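Side-chain contacts in uroporphyrinogen-III C-methyltransferase (Pseudomonas denitrificans, PDB 1S4D), which catalyses the two successive S-adenosyl-L-methionine-dependent methylations, at C-2 and C-7, that convert uroporphyrinogen III to precorrin-2 on the way to cobalamin and siroheme: residues R84-A89 with A113-E118; A219-T224 with A233-E238. All coordinates share one frame; numbering follows the deposited sequence.

In the fold
Contact 1 and contact 2 belong to different halves of the chain and lie on opposite sides of its centre, with their own centres 39 Å apart and their nearest atoms about 26 Å apart. Contact 1 joins two helices beside the parallel sheet that contains strands 16-21 and 94-99, and it lies away from the known ligand-binding residues. Contact 2 folds the end of helix 225-235 back against strand 219-224 of the mixed sheet. It is nearer the bound S-adenosyl-L-homocysteine: the side chain of Ala219 is about 10 Å from the ligand, and that of Leu237 about 6 Å from the side chain of Ala241, which binds it.

Contact 1 (R84-A89 with A113-E118); sequences RLVELA and ALTLVE
Val86, Leu85 and Leu116 form a small, buried apolar contact between helices 78-90 and 109-118, which pack side by side against the parallel sheet of the tetrapyrrole methylase fold. The short helical segments run in roughly the same direction, 46° apart, and their axes come no closer than 9.8 Å. The backbones come nearest at Val86 and Leu116, 6.3 Å from CA to CA, and side chains fill the interface around that point. One methyl of Leu116 does most of this work: its CD1 lies 3.6 Å from Val86 CG2 and also meets the base of Leu85, at 4.1 Å from CB. With Val86 CG1 anti to the backbone N (chi1 169°), CG2 sits beside that N, anti to the carbonyl carbon, where it meets Leu116. The side chains of Val86 and Leu116 lie alongside each other, pointing in opposite senses. Val86 CG2 also approaches the backbone of the second helix, 4.3 Å from Thr115 O, while the hydroxyl of Thr115 is bonded to Glu111 O within its own helix. No hydrogen bond crosses between the segments. Together they bury only 147 Å² on each other, yet all the touching residues are buried, and the strands of the sheet supply further cover. Leu116 rests on Val17 and Leu19 of strand 16-21, and Leu85 on Val95 and Arg97 of strand 94-99 as well as Val45 of strand 43-46. Farther round helix 109-118, Ala113 and Val117 touch Phe123 of strand 123-126 and pack on Leu255 and Ala254, respectively, of the second subunit.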
loop_
_atom_site.group_PDB
_atom_site.type_symbol
_atom_site.label_atom_id
_atom_site.label_comp_id
_atom_site.label_asym_id
_atom_site.label_seq_id
_atom_site.Cartn_x
_atom_site.Cartn_y
_atom_site.Cartn_z
ATOM N N ARG B 84 11.646 -23.497 -5.592
ATOM C CA ARG B 84 10.496 -24.399 -5.534
ATOM C C ARG B 84 9.405 -23.873 -6.465
ATOM O O ARG B 84 8.765 -24.663 -7.180
ATOM C CB ARG B 84 10.005 -24.630 -4.079
ATOM C CG ARG B 84 8.499 -24.921 -3.882
ATOM C CD ARG B 84 8.088 -26.339 -3.387
ATOM N NE ARG B 84 8.184 -27.357 -4.429
ATOM C CZ ARG B 84 7.300 -28.346 -4.672
ATOM N NH1 ARG B 84 7.546 -29.197 -5.653
ATOM N NH2 ARG B 84 6.180 -28.507 -3.985
ATOM N N LEU B 85 9.223 -22.545 -6.477
ATOM C CA LEU B 85 8.333 -21.885 -7.432
ATOM C C LEU B 85 8.725 -22.215 -8.871
ATOM O O LEU B 85 7.877 -22.547 -9.695
ATOM C CB LEU B 85 8.318 -20.370 -7.224
ATOM C CG LEU B 85 7.740 -19.853 -5.891
ATOM C CD1 LEU B 85 7.677 -18.314 -5.874
ATOM C CD2 LEU B 85 6.390 -20.508 -5.525
ATOM N N VAL B 86 10.016 -22.149 -9.154
ATOM C CA VAL B 86 10.533 -22.503 -10.456
ATOM C C VAL B 86 10.245 -23.983 -10.756
ATOM O O VAL B 86 9.893 -24.329 -11.880
ATOM C CB VAL B 86 12.047 -22.158 -10.568
ATOM C CG1 VAL B 86 12.691 -22.774 -11.833
ATOM C CG2 VAL B 86 12.242 -20.644 -10.542
ATOM N N GLU B 87 10.365 -24.848 -9.750
ATOM C CA GLU B 87 10.187 -26.278 -9.987
ATOM C C GLU B 87 8.720 -26.582 -10.331
ATOM O O GLU B 87 8.431 -27.328 -11.272
ATOM C CB GLU B 87 10.727 -27.101 -8.810
ATOM C CG GLU B 87 10.222 -28.526 -8.713
ATOM C CD GLU B 87 10.637 -29.200 -7.412
ATOM O OE1 GLU B 87 11.648 -29.929 -7.435
ATOM O OE2 GLU B 87 9.977 -29.013 -6.364
ATOM N N LEU B 88 7.813 -25.956 -9.584
ATOM C CA LEU B 88 6.371 -26.042 -9.811
ATOM C C LEU B 88 5.943 -25.544 -11.182
ATOM O O LEU B 88 5.114 -26.174 -11.845
ATOM C CB LEU B 88 5.637 -25.266 -8.718
ATOM C CG LEU B 88 5.757 -25.933 -7.342
ATOM C CD1 LEU B 88 5.437 -24.929 -6.242
ATOM C CD2 LEU B 88 4.879 -27.199 -7.240
ATOM N N ALA B 89 6.518 -24.415 -11.595
ATOM C CA ALA B 89 6.222 -23.810 -12.878
ATOM C C ALA B 89 6.771 -24.629 -14.074
ATOM O O ALA B 89 6.053 -24.892 -15.048
ATOM C CB ALA B 89 6.732 -22.402 -12.894
ATOM N N ALA B 113 10.786 -12.747 -7.942
ATOM C CA ALA B 113 10.625 -12.444 -9.354
ATOM C C ALA B 113 11.966 -12.552 -10.070
ATOM O O ALA B 113 12.057 -13.109 -11.161
ATOM C CB ALA B 113 10.014 -11.043 -9.541
ATOM N N LEU B 114 13.012 -12.038 -9.430
ATOM C CA LEU B 114 14.352 -12.066 -10.009
ATOM C C LEU B 114 14.790 -13.501 -10.253
ATOM O O LEU B 114 15.341 -13.820 -11.308
ATOM C CB LEU B 114 15.333 -11.368 -9.088
ATOM C CG LEU B 114 16.186 -10.184 -9.543
ATOM C CD1 LEU B 114 15.537 -9.284 -10.603
ATOM C CD2 LEU B 114 16.613 -9.379 -8.293
ATOM N N THR B 115 14.518 -14.373 -9.289
ATOM C CA THR B 115 14.792 -15.787 -9.452
ATOM C C THR B 115 13.954 -16.359 -10.590
ATOM O O THR B 115 14.479 -17.084 -11.443
ATOM C CB THR B 115 14.537 -16.542 -8.136
ATOM O OG1 THR B 115 15.385 -16.004 -7.114
ATOM C CG2 THR B 115 14.994 -17.983 -8.244
ATOM N N LEU B 116 12.662 -16.022 -10.618
ATOM C CA LEU B 116 11.799 -16.432 -11.731
ATOM C C LEU B 116 12.419 -16.053 -13.112
ATOM O O LEU B 116 12.569 -16.906 -13.989
ATOM C CB LEU B 116 10.382 -15.885 -11.550
ATOM C CG LEU B 116 9.294 -16.691 -10.796
ATOM C CD1 LEU B 116 9.733 -18.037 -10.221
ATOM C CD2 LEU B 116 8.609 -15.876 -9.714
ATOM N N VAL B 117 12.824 -14.795 -13.277
ATOM C CA VAL B 117 13.418 -14.347 -14.526
ATOM C C VAL B 117 14.679 -15.150 -14.919
ATOM O O VAL B 117 14.777 -15.656 -16.041
ATOM C CB VAL B 117 13.703 -12.838 -14.500
ATOM C CG1 VAL B 117 14.530 -12.440 -15.704
ATOM C CG2 VAL B 117 12.398 -12.069 -14.472
ATOM N N GLU B 118 15.615 -15.275 -13.977
ATOM C CA GLU B 118 16.838 -16.054 -14.133
ATOM C C GLU B 118 16.585 -17.448 -14.733
ATOM O O GLU B 118 17.379 -17.937 -15.537
ATOM C CB GLU B 118 17.515 -16.152 -12.754
ATOM C CG GLU B 118 18.719 -17.080 -12.584
ATOM C CD GLU B 118 19.039 -17.300 -11.106
ATOM O OE1 GLU B 118 18.625 -16.460 -10.263
ATOM O OE2 GLU B 118 19.682 -18.316 -10.758
#

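Contact 2 (A219-T224 with A233-E238); sequences AVLETT and AAAGLE
Leu221 and Leu237 make the central touch between strand 219-224 and the chain leaving helix 225-235. Methyl CD2 of Leu237 lies 3.7 Å from Leu221 CB and 4.0 Å from Leu221 CD2, so a single methyl group meets both the base and one branch tip of its partner, and the two side chains cross at a slant. Flanking this pair are two looser alanine contacts: Leu221 CD2 reaches Ala235 CB at 4.3 Å, and Ala219 CB stands 4.4 Å from Leu237 CD1. Leu237 thus divides its methyls between two strand residues. Alternation along the strand explains the choice, since Ala219 and Leu221 direct their CB atoms toward the helix end while the CB of Val220 between them points away; the Val220 side chain touches Ala139 and Arg252. In Leu221, CG is anti to the backbone N (chi1 158°), and the branch carries CD2 to Ala235.

A Schellman motif sets the other side. Gly236 has a positive phi of 79°, with two backbone bonds back into the last helical turn, one of them Gly236 N to Ala233 O at 3.0 Å; the chain turns there and brings Leu237 round to the strand. Beyond the pair, Leu221 packs on Phe209 and Val232, and Leu237 on Val232, Cys211 and Met186. Strand 219-224, at the edge of the mixed sheet, runs straight into helix 225-235 with Thr224 as N-cap, a beta-alpha unit whose helix end returns to the strand. From there the chain leads to strand 241-245, where Ala241 binds S-adenosyl-L-homocysteine.

Chemically this is an apolar patch at the protein surface, burying 148 Å² between largely partly exposed residues, which implies cohesion by methyl packing without a directional bond between the segments.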
loop_
_atom_site.group_PDB
_atom_site.type_symbol
_atom_site.label_atom_id
_atom_site.label_comp_id
_atom_site.label_asym_id
_atom_site.label_seq_id
_atom_site.Cartn_x
_atom_site.Cartn_y
_atom_site.Cartn_z
ATOM N N ALA B 219 -5.324 -5.869 18.040
ATOM C CA ALA B 219 -5.067 -5.246 19.320
ATOM C C ALA B 219 -4.187 -4.033 19.087
ATOM O O ALA B 219 -3.268 -4.074 18.258
ATOM C CB ALA B 219 -4.399 -6.233 20.267
ATOM N N VAL B 220 -4.497 -2.954 19.802
ATOM C CA VAL B 220 -3.826 -1.683 19.616
ATOM C C VAL B 220 -3.385 -1.171 20.964
ATOM O O VAL B 220 -4.141 -1.217 21.909
ATOM C CB VAL B 220 -4.747 -0.606 18.990
ATOM C CG1 VAL B 220 -3.991 0.701 18.810
ATOM C CG2 VAL B 220 -5.284 -1.049 17.676
ATOM N N LEU B 221 -2.157 -0.681 21.034
ATOM C CA LEU B 221 -1.658 0.007 22.193
ATOM C C LEU B 221 -1.147 1.389 21.776
ATOM O O LEU B 221 -0.288 1.510 20.908
ATOM C CB LEU B 221 -0.531 -0.813 22.822
ATOM C CG LEU B 221 0.491 -0.093 23.726
ATOM C CD1 LEU B 221 -0.113 0.297 25.106
ATOM C CD2 LEU B 221 1.772 -0.904 23.880
ATOM N N GLU B 222 -1.690 2.425 22.396
ATOM C CA GLU B 222 -1.087 3.747 22.323
ATOM C C GLU B 222 -0.293 4.017 23.567
ATOM O O GLU B 222 -0.627 3.560 24.664
ATOM C CB GLU B 222 -2.102 4.869 22.175
ATOM C CG GLU B 222 -3.446 4.407 21.681
ATOM C CD GLU B 222 -4.346 5.550 21.298
ATOM O OE1 GLU B 222 -4.103 6.730 21.671
ATOM O OE2 GLU B 222 -5.325 5.256 20.624
ATOM N N THR B 223 0.709 4.843 23.325
ATOM C CA THR B 223 1.898 4.993 24.128
ATOM C C THR B 223 2.695 6.192 23.590
ATOM O O THR B 223 2.183 6.976 22.793
ATOM C CB THR B 223 2.708 3.667 24.181
ATOM O OG1 THR B 223 3.629 3.771 25.280
ATOM C CG2 THR B 223 3.623 3.469 22.975
ATOM N N THR B 224 3.975 6.291 23.947
ATOM C CA THR B 224 4.869 7.330 23.450
ATOM C C THR B 224 6.204 6.685 23.142
ATOM O O THR B 224 6.401 5.508 23.470
ATOM C CB THR B 224 5.066 8.430 24.498
ATOM O OG1 THR B 224 5.635 7.850 25.685
ATOM C CG2 THR B 224 3.730 9.028 24.931
ATOM N N ALA B 233 5.897 -4.538 26.164
ATOM C CA ALA B 233 6.230 -5.730 26.904
ATOM C C ALA B 233 5.119 -6.022 27.915
ATOM O O ALA B 233 4.611 -7.136 27.978
ATOM C CB ALA B 233 7.574 -5.572 27.586
ATOM N N ALA B 234 4.723 -5.020 28.692
ATOM C CA ALA B 234 3.679 -5.231 29.694
ATOM C C ALA B 234 2.314 -5.595 29.084
ATOM O O ALA B 234 1.536 -6.315 29.692
ATOM C CB ALA B 234 3.565 -4.028 30.601
ATOM N N ALA B 235 2.046 -5.114 27.871
ATOM C CA ALA B 235 0.795 -5.398 27.196
ATOM C C ALA B 235 0.779 -6.821 26.663
ATOM O O ALA B 235 -0.271 -7.328 26.317
ATOM C CB ALA B 235 0.572 -4.416 26.087
ATOM N N GLY B 236 1.944 -7.463 26.613
ATOM C CA GLY B 236 2.066 -8.841 26.185
ATOM C C GLY B 236 2.025 -9.010 24.678
ATOM O O GLY B 236 1.943 -10.127 24.205
ATOM N N LEU B 237 2.107 -7.909 23.927
ATOM C CA LEU B 237 1.883 -7.906 22.484
ATOM C C LEU B 237 2.995 -8.595 21.740
ATOM O O LEU B 237 4.119 -8.612 22.217
ATOM C CB LEU B 237 1.782 -6.474 21.980
ATOM C CG LEU B 237 0.409 -5.802 21.845
ATOM C CD1 LEU B 237 -0.717 -6.461 22.630
ATOM C CD2 LEU B 237 0.531 -4.340 22.223
ATOM N N GLU B 238 2.676 -9.127 20.555
ATOM C CA GLU B 238 3.617 -9.884 19.711
ATOM C C GLU B 238 3.456 -9.538 18.238
ATOM O O GLU B 238 2.379 -9.092 17.828
ATOM C CB GLU B 238 3.350 -11.381 19.805
ATOM C CG GLU B 238 3.908 -12.077 21.033
ATOM C CD GLU B 238 3.028 -13.245 21.454
ATOM O OE1 GLU B 238 1.771 -13.124 21.377
ATOM O OE2 GLU B 238 3.586 -14.286 21.867
#